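Local coordinates for carbohydrate-binding module family 14 protein (Pseudocercospora fuligena, PDB 4Z4A) that probably binds chitin through a family 14 carbohydrate-binding module, as a fungal effector of the Avr4 avirulence type, at residues Cys58-Asp62 against Asp63-Thr67. Numbering follows the deposited sequence.
Sequences CSPAD and DSYLT
Two groups grip Asp-62 OD1: the backbone N of Ser-64, 2.9 Å from it, and a water that donates a hydrogen bond. This carboxylate braces an Asx turn set within a type I beta turn, Asp-62 to Tyr-65, in the loop joining antiparallel strands 54-60 and 68-74 of the chitin-binding domain. With CG between the backbone N and the carbonyl carbon (chi1 54°), the side chain turns forward along the chain and brings OD1 to Ser-64 N. Ser-64 N reaches it on the anti side, 30° out of the carboxylate plane. The same water accepts from Leu-66 N at 2.7 Å, so OD1 holds Ser-64 N directly and Leu-66 N through the water. The turn itself closes through Tyr-65 N to Asp-62 O, 3.1 Å; that oxygen also lies over one face of the Tyr-65 ring, offset toward the rim. Nearer the strands, Ala-61 N donates to Thr-67 O at 2.9 Å and closes the neck of the loop. On the side facing helix 30-36, Tyr-65 packs against Pro-60 and Ile-33, while its OH hydrogen-bonds Tyr-65 OH of the second subunit, placing the loop at the dimer interface. The Pro-60 and Tyr-65 side chains meet obliquely, with Pro-60 CB 3.6 Å from Tyr-65 CD1.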
# COMPACT_ATOMS: atom_id res chain seq x y z
N CYS B 58 2.79 -8.42 -2.87
CA CYS B 58 4.07 -8.92 -3.34
C CYS B 58 5.07 -7.78 -3.44
O CYS B 58 4.79 -6.74 -4.01
CB CYS B 58 3.93 -9.63 -4.68
SG CYS B 58 3.21 -11.26 -4.42
N SER B 59 6.22 -7.95 -2.80
CA SER B 59 7.28 -6.97 -2.88
C SER B 59 8.38 -7.50 -3.79
O SER B 59 8.76 -8.65 -3.67
CB SER B 59 7.87 -6.67 -1.50
OG SER B 59 6.98 -5.91 -0.69
N PRO B 60 8.91 -6.68 -4.68
CA PRO B 60 10.06 -7.23 -5.44
C PRO B 60 11.21 -7.62 -4.51
O PRO B 60 11.41 -6.95 -3.52
CB PRO B 60 10.52 -6.06 -6.29
CG PRO B 60 9.27 -5.21 -6.43
CD PRO B 60 8.62 -5.30 -5.09
N ALA B 61 11.91 -8.71 -4.85
CA ALA B 61 12.92 -9.27 -3.91
C ALA B 61 14.08 -8.31 -3.78
O ALA B 61 14.68 -8.15 -2.71
CB ALA B 61 13.39 -10.61 -4.38
N ASP B 62 14.38 -7.68 -4.90
CA ASP B 62 15.45 -6.73 -4.98
C ASP B 62 15.25 -5.89 -6.23
O ASP B 62 14.26 -6.06 -6.96
CB ASP B 62 16.80 -7.50 -5.01
CG ASP B 62 16.85 -8.53 -6.12
OD1 ASP B 62 16.40 -8.21 -7.25
OD2 ASP B 62 17.37 -9.66 -5.89
N ASP B 63 16.21 -5.01 -6.50
CA ASP B 63 16.13 -4.11 -7.64
C ASP B 63 16.50 -4.72 -9.00
O ASP B 63 16.66 -3.99 -9.98
CB ASP B 63 16.91 -2.82 -7.34
CG ASP B 63 18.43 -3.01 -7.34
OD1 ASP B 63 18.93 -4.16 -7.36
OD2 ASP B 63 19.12 -1.96 -7.27
N SER B 64 16.59 -6.05 -9.10
CA SER B 64 16.55 -6.74 -10.39
C SER B 64 15.10 -6.88 -10.86
O SER B 64 14.83 -7.05 -12.06
CB SER B 64 17.17 -8.12 -10.28
OG SER B 64 18.49 -8.01 -9.81
N TYR B 65 14.16 -6.81 -9.92
CA TYR B 65 12.73 -6.92 -10.22
C TYR B 65 12.40 -8.17 -11.03
O TYR B 65 11.78 -8.08 -12.10
CB TYR B 65 12.19 -5.66 -10.93
CG TYR B 65 12.40 -4.40 -10.13
CD1 TYR B 65 11.49 -4.02 -9.13
CD2 TYR B 65 13.48 -3.57 -10.38
CE1 TYR B 65 11.67 -2.86 -8.41
CE2 TYR B 65 13.67 -2.39 -9.66
CZ TYR B 65 12.78 -2.06 -8.67
OH TYR B 65 12.99 -0.90 -7.98
N LEU B 66 12.84 -9.31 -10.52
CA LEU B 66 12.62 -10.59 -11.22
C LEU B 66 11.68 -11.52 -10.46
O LEU B 66 10.98 -12.32 -11.08
CB LEU B 66 13.95 -11.31 -11.46
CG LEU B 66 14.95 -10.59 -12.38
CD1 LEU B 66 16.29 -11.33 -12.30
CD2 LEU B 66 14.42 -10.52 -13.81
N THR B 67 11.67 -11.43 -9.13
CA THR B 67 10.84 -12.30 -8.34
C THR B 67 10.32 -11.47 -7.19
O THR B 67 10.78 -10.33 -6.95
CB THR B 67 11.59 -13.52 -7.79
OG1 THR B 67 12.63 -13.04 -6.94
CG2 THR B 67 12.16 -14.38 -8.94
O HOH W 1 14.15 -9.66 -8.15